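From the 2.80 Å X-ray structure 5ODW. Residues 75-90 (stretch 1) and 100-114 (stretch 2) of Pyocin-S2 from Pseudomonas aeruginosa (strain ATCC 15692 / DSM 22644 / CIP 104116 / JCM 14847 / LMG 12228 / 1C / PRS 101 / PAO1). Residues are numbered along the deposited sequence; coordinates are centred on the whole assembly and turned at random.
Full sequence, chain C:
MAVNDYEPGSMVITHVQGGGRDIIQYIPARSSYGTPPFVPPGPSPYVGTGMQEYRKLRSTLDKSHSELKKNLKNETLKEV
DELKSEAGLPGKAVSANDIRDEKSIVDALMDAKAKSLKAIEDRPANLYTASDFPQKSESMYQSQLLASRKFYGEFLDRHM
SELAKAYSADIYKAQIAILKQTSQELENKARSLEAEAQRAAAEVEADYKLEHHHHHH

Stretch 1 (75-90) ETLKEVDELKSEAGLP
Stretch 2 (100-114) RDEKSIVDALMDAKA

Two helices, the first already under way at E75 and running through at least S85, the second spanning all of 100-114 and continuing at both ends, pack at 125° between their N-to-C directions, axes 10.1 Å apart at closest approach. V80 CA faces V106 CA and K84 CA faces E102 CA, each pair 6.7 Å apart, so register runs in opposite senses. Backbone donors and acceptors are spent mainly on i to i+4 helical bonds, and no backbone-to-backbone hydrogen bond crosses the contact; side chains provide most of it.

Its apolar middle is I105 (m, chi2 148°) and L109 (t, p), both directed toward stretch 1. L83 (m, t) bridges them: CB lies 3.9 Å from I105 CG2, and CD1 3.8 Å from L109 CD1. V80 (t) sets CG2 3.8 Å from L109 CD2. Past the helix, G88 (83/-5) turns the chain and L89 N bonds weakly to K84 O at 3.0 Å; L89 (m, t) then brings CD1 3.7 Å from I105 CD1.

Charge pairs flank the apolar contacts. K84 (chi1 -142°, t, m, t) puts NZ 3.2 Å from E102 OE2 in a salt bridge, while NZ also donates to D81 OD1 at 2.8 Å, within a second salt bridge, and hydrogen-bonds just outside the stretches. K113 (m, t, t, m) reaches E79 (m, t) with a weak hydrogen bond within a salt bridge, NZ to OE1 3.4 Å. T76 OG1 is satisfied elsewhere in the structure.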

# COMPACT_ATOMS: atom_id res chain seq x y z
N GLU C 75 -44.03 -17.68 35.39
CA GLU C 75 -44.21 -17.14 34.04
C GLU C 75 -44.99 -18.13 33.17
O GLU C 75 -45.98 -17.72 32.55
CB GLU C 75 -42.85 -16.79 33.42
CG GLU C 75 -42.94 -16.03 32.11
CD GLU C 75 -43.22 -16.83 30.86
OE1 GLU C 75 -42.50 -17.82 30.60
OE2 GLU C 75 -44.17 -16.46 30.13
N THR C 76 -44.57 -19.40 33.14
CA THR C 76 -45.23 -20.40 32.30
C THR C 76 -46.63 -20.75 32.88
O THR C 76 -47.58 -20.85 32.10
CB THR C 76 -44.31 -21.58 32.01
OG1 THR C 76 -44.75 -22.24 30.83
CG2 THR C 76 -44.18 -22.54 33.16
N LEU C 77 -46.78 -20.82 34.22
CA LEU C 77 -48.11 -21.06 34.80
C LEU C 77 -49.04 -19.86 34.56
O LEU C 77 -50.25 -20.06 34.44
CB LEU C 77 -48.07 -21.51 36.27
CG LEU C 77 -47.41 -22.89 36.56
CD1 LEU C 77 -47.38 -23.17 38.05
CD2 LEU C 77 -48.11 -24.06 35.83
N LYS C 78 -48.47 -18.65 34.39
CA LYS C 78 -49.23 -17.45 34.04
C LYS C 78 -49.67 -17.52 32.54
O LYS C 78 -50.74 -17.01 32.20
CB LYS C 78 -48.40 -16.17 34.31
CG LYS C 78 -49.22 -14.88 34.39
CD LYS C 78 -48.33 -13.66 34.11
CE LYS C 78 -49.12 -12.44 33.66
NZ LYS C 78 -48.22 -11.33 33.23
N GLU C 79 -48.84 -18.17 31.67
CA GLU C 79 -49.18 -18.36 30.24
C GLU C 79 -50.39 -19.29 30.17
O GLU C 79 -51.37 -19.00 29.46
CB GLU C 79 -48.02 -19.01 29.47
CG GLU C 79 -46.93 -18.07 29.00
CD GLU C 79 -45.91 -18.72 28.07
OE1 GLU C 79 -46.31 -19.61 27.29
OE2 GLU C 79 -44.73 -18.31 28.11
N VAL C 80 -50.32 -20.39 30.96
CA VAL C 80 -51.33 -21.43 31.13
C VAL C 80 -52.62 -20.74 31.61
O VAL C 80 -53.68 -20.97 31.02
CB VAL C 80 -50.82 -22.54 32.10
CG1 VAL C 80 -51.95 -23.47 32.57
CG2 VAL C 80 -49.70 -23.35 31.47
N ASP C 81 -52.50 -19.86 32.62
CA ASP C 81 -53.64 -19.14 33.19
C ASP C 81 -54.29 -18.15 32.19
O ASP C 81 -55.52 -18.05 32.19
CB ASP C 81 -53.28 -18.48 34.53
CG ASP C 81 -53.19 -19.46 35.70
OD1 ASP C 81 -52.98 -20.68 35.45
OD2 ASP C 81 -53.29 -19.01 36.86
N GLU C 82 -53.50 -17.50 31.33
CA GLU C 82 -54.07 -16.64 30.28
C GLU C 82 -54.87 -17.44 29.24
O GLU C 82 -55.97 -17.05 28.86
CB GLU C 82 -52.99 -15.82 29.59
CG GLU C 82 -52.69 -14.49 30.24
CD GLU C 82 -53.89 -13.56 30.25
OE1 GLU C 82 -54.99 -14.02 29.89
OE2 GLU C 82 -53.74 -12.38 30.62
N LEU C 83 -54.31 -18.56 28.79
CA LEU C 83 -54.99 -19.47 27.86
C LEU C 83 -56.20 -20.13 28.47
O LEU C 83 -57.19 -20.35 27.77
CB LEU C 83 -54.04 -20.56 27.35
CG LEU C 83 -52.99 -20.15 26.34
CD1 LEU C 83 -52.09 -21.32 26.05
CD2 LEU C 83 -53.62 -19.64 25.03
N LYS C 84 -56.12 -20.48 29.77
CA LYS C 84 -57.20 -21.09 30.55
C LYS C 84 -58.41 -20.15 30.56
O LYS C 84 -59.53 -20.57 30.24
CB LYS C 84 -56.71 -21.29 32.00
CG LYS C 84 -57.17 -22.57 32.68
CD LYS C 84 -56.84 -22.53 34.18
CE LYS C 84 -55.38 -22.72 34.48
NZ LYS C 84 -55.06 -22.51 35.91
N SER C 85 -58.17 -18.85 30.88
CA SER C 85 -59.21 -17.83 30.95
C SER C 85 -59.67 -17.37 29.59
O SER C 85 -60.87 -17.13 29.42
CB SER C 85 -58.79 -16.67 31.84
OG SER C 85 -59.06 -17.02 33.19
N GLU C 86 -58.75 -17.30 28.60
CA GLU C 86 -59.06 -16.96 27.20
C GLU C 86 -60.06 -17.96 26.59
O GLU C 86 -60.78 -17.61 25.66
CB GLU C 86 -57.78 -16.97 26.36
CG GLU C 86 -57.08 -15.63 26.31
CD GLU C 86 -55.67 -15.66 25.77
OE1 GLU C 86 -55.39 -16.47 24.86
OE2 GLU C 86 -54.86 -14.82 26.22
N ALA C 87 -60.13 -19.20 27.16
CA ALA C 87 -61.00 -20.28 26.74
C ALA C 87 -62.27 -20.37 27.62
O ALA C 87 -63.04 -21.32 27.50
CB ALA C 87 -60.23 -21.58 26.79
N GLY C 88 -62.46 -19.40 28.50
CA GLY C 88 -63.63 -19.39 29.37
C GLY C 88 -63.55 -20.23 30.63
O GLY C 88 -64.46 -20.15 31.45
N LEU C 89 -62.47 -21.01 30.81
CA LEU C 89 -62.28 -21.85 32.00
C LEU C 89 -61.90 -21.02 33.24
O LEU C 89 -61.28 -19.96 33.07
CB LEU C 89 -61.21 -22.95 31.77
CG LEU C 89 -61.48 -24.06 30.76
CD1 LEU C 89 -60.31 -24.98 30.69
CD2 LEU C 89 -62.74 -24.85 31.12
N PRO C 90 -62.20 -21.48 34.49
CA PRO C 90 -61.77 -20.71 35.66
C PRO C 90 -60.32 -21.07 35.99
O PRO C 90 -59.82 -22.09 35.49
CB PRO C 90 -62.73 -21.17 36.75
CG PRO C 90 -63.06 -22.59 36.39
CD PRO C 90 -62.89 -22.73 34.89
N ARG C 100 -59.89 -32.14 32.51
CA ARG C 100 -59.70 -32.70 31.16
C ARG C 100 -59.51 -31.57 30.15
O ARG C 100 -58.67 -31.71 29.26
CB ARG C 100 -60.88 -33.60 30.76
CG ARG C 100 -61.08 -33.85 29.25
CD ARG C 100 -62.40 -34.55 28.94
NE ARG C 100 -63.57 -33.74 29.32
CZ ARG C 100 -64.21 -32.91 28.50
NH1 ARG C 100 -63.82 -32.77 27.23
NH2 ARG C 100 -65.25 -32.21 28.93
N ASP C 101 -60.31 -30.47 30.28
CA ASP C 101 -60.23 -29.30 29.41
C ASP C 101 -58.89 -28.57 29.62
O ASP C 101 -58.24 -28.20 28.65
CB ASP C 101 -61.42 -28.35 29.64
CG ASP C 101 -62.73 -28.75 28.99
OD1 ASP C 101 -62.70 -29.41 27.93
OD2 ASP C 101 -63.79 -28.35 29.52
N GLU C 102 -58.49 -28.41 30.90
CA GLU C 102 -57.24 -27.78 31.36
C GLU C 102 -56.03 -28.57 30.89
O GLU C 102 -55.07 -27.96 30.45
CB GLU C 102 -57.24 -27.71 32.89
CG GLU C 102 -56.30 -26.70 33.53
CD GLU C 102 -56.51 -26.60 35.03
OE1 GLU C 102 -56.95 -27.59 35.65
OE2 GLU C 102 -56.23 -25.51 35.60
N LYS C 103 -56.08 -29.93 30.96
CA LYS C 103 -54.97 -30.75 30.51
C LYS C 103 -54.67 -30.49 29.04
O LYS C 103 -53.51 -30.24 28.71
CB LYS C 103 -55.17 -32.25 30.80
CG LYS C 103 -53.86 -33.06 30.64
CD LYS C 103 -54.06 -34.55 30.82
CE LYS C 103 -53.04 -35.37 30.06
NZ LYS C 103 -53.43 -35.56 28.63
N SER C 104 -55.69 -30.40 28.20
CA SER C 104 -55.49 -30.21 26.77
C SER C 104 -54.73 -28.93 26.48
O SER C 104 -53.85 -28.89 25.62
CB SER C 104 -56.83 -30.18 26.06
OG SER C 104 -57.71 -31.12 26.65
N ILE C 105 -55.07 -27.87 27.20
CA ILE C 105 -54.38 -26.58 27.09
C ILE C 105 -52.86 -26.74 27.36
O ILE C 105 -52.06 -26.26 26.55
CB ILE C 105 -55.05 -25.49 28.00
CG1 ILE C 105 -56.39 -25.01 27.41
CG2 ILE C 105 -54.11 -24.30 28.31
CD1 ILE C 105 -57.41 -24.62 28.46
N VAL C 106 -52.50 -27.42 28.48
CA VAL C 106 -51.14 -27.73 28.93
C VAL C 106 -50.39 -28.53 27.83
O VAL C 106 -49.26 -28.16 27.47
CB VAL C 106 -51.14 -28.44 30.32
CG1 VAL C 106 -49.79 -29.10 30.63
CG2 VAL C 106 -51.56 -27.48 31.44
N ASP C 107 -51.05 -29.56 27.30
CA ASP C 107 -50.54 -30.38 26.20
C ASP C 107 -50.39 -29.59 24.88
O ASP C 107 -49.41 -29.75 24.18
CB ASP C 107 -51.44 -31.59 25.97
CG ASP C 107 -51.37 -32.59 27.10
OD1 ASP C 107 -50.64 -32.35 28.07
OD2 ASP C 107 -52.05 -33.63 27.01
N ALA C 108 -51.39 -28.77 24.56
CA ALA C 108 -51.38 -27.94 23.35
C ALA C 108 -50.26 -26.95 23.43
O ALA C 108 -49.58 -26.72 22.41
CB ALA C 108 -52.70 -27.22 23.18
N LEU C 109 -50.03 -26.38 24.65
CA LEU C 109 -48.94 -25.43 24.90
C LEU C 109 -47.61 -26.13 24.81
O LEU C 109 -46.71 -25.63 24.14
CB LEU C 109 -49.09 -24.73 26.26
CG LEU C 109 -48.18 -23.51 26.49
CD1 LEU C 109 -48.45 -22.39 25.49
CD2 LEU C 109 -48.31 -23.01 27.92
N MET C 110 -47.50 -27.33 25.44
CA MET C 110 -46.32 -28.18 25.44
C MET C 110 -45.91 -28.50 24.00
O MET C 110 -44.74 -28.29 23.66
CB MET C 110 -46.62 -29.48 26.20
CG MET C 110 -45.41 -30.10 26.85
SD MET C 110 -45.60 -31.87 27.20
CE MET C 110 -46.79 -31.83 28.54
N ASP C 111 -46.85 -28.94 23.19
CA ASP C 111 -46.58 -29.28 21.80
C ASP C 111 -46.12 -28.07 20.99
O ASP C 111 -45.24 -28.18 20.15
CB ASP C 111 -47.82 -29.90 21.15
CG ASP C 111 -48.09 -31.31 21.64
OD1 ASP C 111 -47.28 -31.82 22.45
OD2 ASP C 111 -49.10 -31.91 21.23
N ALA C 112 -46.72 -26.91 21.24
CA ALA C 112 -46.36 -25.69 20.54
C ALA C 112 -44.91 -25.33 20.84
O ALA C 112 -44.16 -24.91 19.96
CB ALA C 112 -47.28 -24.55 20.95
N LYS C 113 -44.54 -25.50 22.10
CA LYS C 113 -43.18 -25.24 22.57
C LYS C 113 -42.21 -26.27 22.05
O LYS C 113 -41.06 -25.95 21.72
CB LYS C 113 -43.13 -25.15 24.11
CG LYS C 113 -43.87 -23.91 24.60
CD LYS C 113 -43.62 -23.56 26.03
CE LYS C 113 -44.33 -22.27 26.39
NZ LYS C 113 -43.85 -21.13 25.57
N ALA C 114 -42.69 -27.52 21.93
CA ALA C 114 -41.94 -28.64 21.38
C ALA C 114 -41.58 -28.38 19.89
O ALA C 114 -40.44 -28.60 19.49
CB ALA C 114 -42.76 -29.92 21.52